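Local coordinates for protein thioesterase (Streptomyces coelicolor, PDB 3QMW) that probably acts as an alpha/beta-hydrolase-fold thioesterase in the prodiginine biosynthetic pathway, cleaving thioesters, at residues 33-38 / 44-49; 40-45 / 65-70. One frame throughout, in Å; residues are numbered along the deposited sequence.

How the interactions relate
From the N-terminal side, strand 31-36 runs out of the parallel sheet into a loop that folds straight back. Interaction 1 closes this short turn, with 44-49, which leads into helix 49-53, packing along the strand and the residues just after it. Interaction 2 starts within the same loop, at 40-45, and reaches forward to 65-70, enclosing helix 49-53 and strand 57-61. The two contacts therefore cross along the chain and share S44 and A45; they also touch directly, P37 CG lying 3.5 Å from T42 O. Interaction 1 thus packs strand 31-36 against the loop that follows it, and interaction 2 joins that loop to the one after the neighbouring strand 57-61.

Interaction 1 (33-38 / 44-49); sequences LVCFPY and SAFRGW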
# COMPACT_ATOMS: atom_id res chain seq x y z
N LEU D 33 15.26 0.98 -0.07
CA LEU D 33 14.72 1.13 -1.43
C LEU D 33 15.31 2.35 -2.12
O LEU D 33 15.03 3.50 -1.74
CB LEU D 33 13.19 1.23 -1.42
CG LEU D 33 12.53 1.26 -2.80
CD1 LEU D 33 12.68 -0.07 -3.50
CD2 LEU D 33 11.07 1.63 -2.66
N VAL D 34 16.12 2.07 -3.15
CA VAL D 34 16.90 3.07 -3.86
C VAL D 34 16.10 3.54 -5.08
O VAL D 34 15.89 2.79 -6.03
CB VAL D 34 18.26 2.48 -4.28
CG1 VAL D 34 19.10 3.49 -5.03
CG2 VAL D 34 19.02 1.97 -3.04
N CYS D 35 15.68 4.80 -5.03
CA CYS D 35 14.69 5.32 -5.94
C CYS D 35 15.27 6.34 -6.93
O CYS D 35 15.91 7.30 -6.52
CB CYS D 35 13.57 5.97 -5.13
SG CYS D 35 12.85 4.94 -3.81
N PHE D 36 15.00 6.13 -8.22
CA PHE D 36 15.53 6.98 -9.28
C PHE D 36 14.43 7.78 -9.96
O PHE D 36 13.42 7.22 -10.38
CB PHE D 36 16.23 6.12 -10.32
CG PHE D 36 17.47 5.48 -9.80
CD1 PHE D 36 17.53 4.10 -9.62
CD2 PHE D 36 18.57 6.26 -9.44
CE1 PHE D 36 18.68 3.51 -9.12
CE2 PHE D 36 19.73 5.67 -8.93
CZ PHE D 36 19.79 4.29 -8.77
N PRO D 37 14.63 9.12 -10.07
CA PRO D 37 13.59 9.96 -10.64
C PRO D 37 13.52 9.93 -12.15
O PRO D 37 14.32 9.28 -12.81
CB PRO D 37 13.99 11.37 -10.17
CG PRO D 37 15.03 11.18 -9.13
CD PRO D 37 15.73 9.93 -9.52
N TYR D 38 12.54 10.64 -12.67
CA TYR D 38 12.36 10.72 -14.11
C TYR D 38 13.28 11.79 -14.65
O TYR D 38 13.93 12.52 -13.87
CB TYR D 38 10.89 10.99 -14.48
CG TYR D 38 10.20 12.04 -13.63
CD1 TYR D 38 9.32 11.67 -12.62
CD2 TYR D 38 10.42 13.39 -13.85
CE1 TYR D 38 8.68 12.63 -11.83
CE2 TYR D 38 9.79 14.35 -13.07
CZ TYR D 38 8.93 13.96 -12.06
OH TYR D 38 8.31 14.91 -11.27
N SER D 44 12.25 15.09 -4.76
CA SER D 44 10.91 15.45 -4.29
C SER D 44 9.80 14.56 -4.90
O SER D 44 8.74 14.38 -4.30
CB SER D 44 10.64 16.94 -4.58
OG SER D 44 10.74 17.20 -5.97
N ALA D 45 10.04 13.98 -6.08
CA ALA D 45 9.09 13.01 -6.67
C ALA D 45 8.75 11.85 -5.71
O ALA D 45 7.71 11.20 -5.85
CB ALA D 45 9.63 12.48 -7.98
N PHE D 46 9.65 11.59 -4.76
CA PHE D 46 9.45 10.56 -3.75
C PHE D 46 9.19 11.16 -2.38
O PHE D 46 9.62 10.60 -1.37
CB PHE D 46 10.69 9.68 -3.65
CG PHE D 46 11.11 9.10 -4.95
CD1 PHE D 46 10.31 8.16 -5.58
CD2 PHE D 46 12.28 9.49 -5.55
CE1 PHE D 46 10.67 7.62 -6.78
CE2 PHE D 46 12.66 8.96 -6.75
CZ PHE D 46 11.85 8.01 -7.37
N ARG D 47 8.51 12.30 -2.36
CA ARG D 47 8.05 12.91 -1.11
C ARG D 47 6.82 12.13 -0.66
O ARG D 47 5.91 11.88 -1.44
CB ARG D 47 7.70 14.38 -1.33
CG ARG D 47 7.73 15.25 -0.08
CD ARG D 47 7.40 16.72 -0.41
NE ARG D 47 5.98 16.97 -0.67
CZ ARG D 47 5.37 16.89 -1.87
NH1 ARG D 47 6.03 16.55 -2.98
NH2 ARG D 47 4.07 17.16 -1.96
N GLY D 48 6.82 11.72 0.60
CA GLY D 48 5.69 11.03 1.18
C GLY D 48 5.82 9.52 1.15
O GLY D 48 5.09 8.84 1.85
N TRP D 49 6.74 9.00 0.35
CA TRP D 49 6.88 7.56 0.19
C TRP D 49 7.23 6.84 1.48
O TRP D 49 6.71 5.76 1.72
CB TRP D 49 7.94 7.23 -0.87
CG TRP D 49 7.44 7.33 -2.26
CD1 TRP D 49 6.61 8.28 -2.76
CD2 TRP D 49 7.78 6.47 -3.34
NE1 TRP D 49 6.38 8.06 -4.09
CE2 TRP D 49 7.09 6.95 -4.47
CE3 TRP D 49 8.58 5.34 -3.47
CZ2 TRP D 49 7.17 6.33 -5.73
CZ3 TRP D 49 8.67 4.72 -4.71
CH2 TRP D 49 7.97 5.21 -5.82
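The sulfur of C35 meets two aromatic rings, lying over the face of F46 (SG to the ring centroid 4.5 Å, 11° off the normal) and obliquely to W49. This packing belongs to the alpha/beta-hydrolase fold: strand 31-36 of the central sheet meets the loop that leads into helix 49-53. C35 CB goes closer still, 3.5 Å from the F46 centroid, a CH-pi contact over the middle of the ring. With its CG anti to the carbonyl carbon (chi1 -54°), F46 reaches back to the strand, where F36 O meets the ring edge 3.5 Å from F46 CZ. The P37 side chain crosses that of F46 at about a right angle, CG 4.0 Å from F46 CE2. Replacing F46 by an alanine is likely to strip C35 CB of the ring face it lies on and open a gap between the strand and W49. F46 also turns an edge onto W49, with CD1 above the centre of the indole. W49 also packs against helix 246-258, while L33 CD2 comes to its edge. Past the strand, Y38 sets its ring edge-to-face with F240, and its CE1 lies 4.0 Å from A45 CB.

Interaction 2 (40-45 / 65-70); sequences GGTVSA and PGRGLR
T42 and R67 bring the two loops together, their CA atoms 6.8 Å apart, with neither segment forming a strand and only 43-45 coiling into a 3-10 turn. R67 does the bridging. Its NH2 donates to G41 O at 2.8 Å, with an N-H...O angle of 166°; the oxygen lies practically in the guanidinium plane, and the nitrogen in turn lies in the carbonyl plane of G41. CG sits between the backbone N and the carbonyl carbon (chi1 69°), and a bend at chi3 swings the guanidinium round to that carbonyl. On the way the aliphatic part of the chain passes T42, whose CG2 lies 4.0 Å from R67 CD. The threonine hydroxyl serves its own loop instead: S44 OG donates to T42 OG1 at 2.8 Å, and S44 N adds a weak bond to the same oxygen, bracing the start of the 3-10 turn. Within 65-70, G66 and R67 both face R70 in a G1 beta bulge, with R70 N bonded to R67 O. R70 also makes a cation-pi contact with W11 of the second subunit. D184 of helix 178-189 takes a salt bridge from R67 NH2 and a hydrogen bond from G40 N, joining that helix to the loops that follow the neighbouring sheet strands 31-36 and 57-61.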
# COMPACT_ATOMS: atom_id res chain seq x y z
N GLY D 40 14.60 15.02 -15.67
CA GLY D 40 14.36 16.40 -15.25
C GLY D 40 13.87 16.46 -13.81
O GLY D 40 13.52 17.55 -13.31
N GLY D 41 13.86 15.30 -13.16
CA GLY D 41 13.24 15.15 -11.86
C GLY D 41 14.25 15.28 -10.75
O GLY D 41 15.45 15.36 -10.99
N THR D 42 13.74 15.30 -9.54
CA THR D 42 14.56 15.46 -8.35
C THR D 42 14.05 14.46 -7.32
O THR D 42 13.17 13.67 -7.62
CB THR D 42 14.47 16.90 -7.83
OG1 THR D 42 13.18 17.15 -7.25
CG2 THR D 42 14.71 17.88 -8.98
N VAL D 43 14.61 14.49 -6.12
CA VAL D 43 14.19 13.60 -5.04
C VAL D 43 12.79 13.91 -4.47
O VAL D 43 12.21 13.10 -3.76
CB VAL D 43 15.20 13.63 -3.89
CG1 VAL D 43 16.49 12.95 -4.30
CG2 VAL D 43 15.45 15.06 -3.42
N SER D 44 12.25 15.09 -4.76
CA SER D 44 10.91 15.45 -4.29
C SER D 44 9.80 14.56 -4.90
O SER D 44 8.74 14.38 -4.30
CB SER D 44 10.64 16.94 -4.58
OG SER D 44 10.74 17.20 -5.97
N ALA D 45 10.04 13.98 -6.08
CA ALA D 45 9.09 13.01 -6.67
C ALA D 45 8.75 11.85 -5.71
O ALA D 45 7.71 11.20 -5.85
CB ALA D 45 9.63 12.48 -7.98
N PRO D 65 23.46 14.85 -9.96
CA PRO D 65 24.08 16.17 -9.93
C PRO D 65 23.43 17.08 -10.95
O PRO D 65 23.10 16.63 -12.04
CB PRO D 65 25.53 15.88 -10.29
CG PRO D 65 25.45 14.69 -11.18
CD PRO D 65 24.27 13.88 -10.71
N GLY D 66 23.26 18.35 -10.58
CA GLY D 66 22.65 19.36 -11.46
C GLY D 66 21.30 19.86 -10.97
O GLY D 66 20.56 20.49 -11.72
N ARG D 67 20.96 19.58 -9.71
CA ARG D 67 19.65 19.91 -9.18
C ARG D 67 19.68 19.89 -7.68
O ARG D 67 20.61 19.35 -7.10
CB ARG D 67 18.60 18.91 -9.69
CG ARG D 67 18.76 17.50 -9.12
CD ARG D 67 18.27 16.48 -10.11
NE ARG D 67 19.22 16.25 -11.20
CZ ARG D 67 18.93 15.62 -12.34
NH1 ARG D 67 19.87 15.48 -13.27
NH2 ARG D 67 17.70 15.16 -12.57
N GLY D 68 18.65 20.45 -7.06
CA GLY D 68 18.61 20.59 -5.61
C GLY D 68 19.84 21.33 -5.11
O GLY D 68 20.23 22.35 -5.68
N LEU D 69 20.48 20.78 -4.08
CA LEU D 69 21.68 21.38 -3.51
C LEU D 69 22.92 21.05 -4.36
O LEU D 69 24.05 21.28 -3.93
CB LEU D 69 21.88 20.88 -2.07
CG LEU D 69 20.77 21.23 -1.07
CD1 LEU D 69 21.04 20.55 0.26
CD2 LEU D 69 20.65 22.74 -0.90
N ARG D 70 22.69 20.51 -5.55
CA ARG D 70 23.75 20.14 -6.46
C ARG D 70 23.52 20.86 -7.77
O ARG D 70 23.82 20.34 -8.84
CB ARG D 70 23.74 18.64 -6.70
CG ARG D 70 23.62 17.81 -5.45
CD ARG D 70 23.72 16.35 -5.79
NE ARG D 70 25.03 16.02 -6.33
CZ ARG D 70 25.38 14.83 -6.78
NH1 ARG D 70 26.61 14.65 -7.26
NH2 ARG D 70 24.52 13.82 -6.78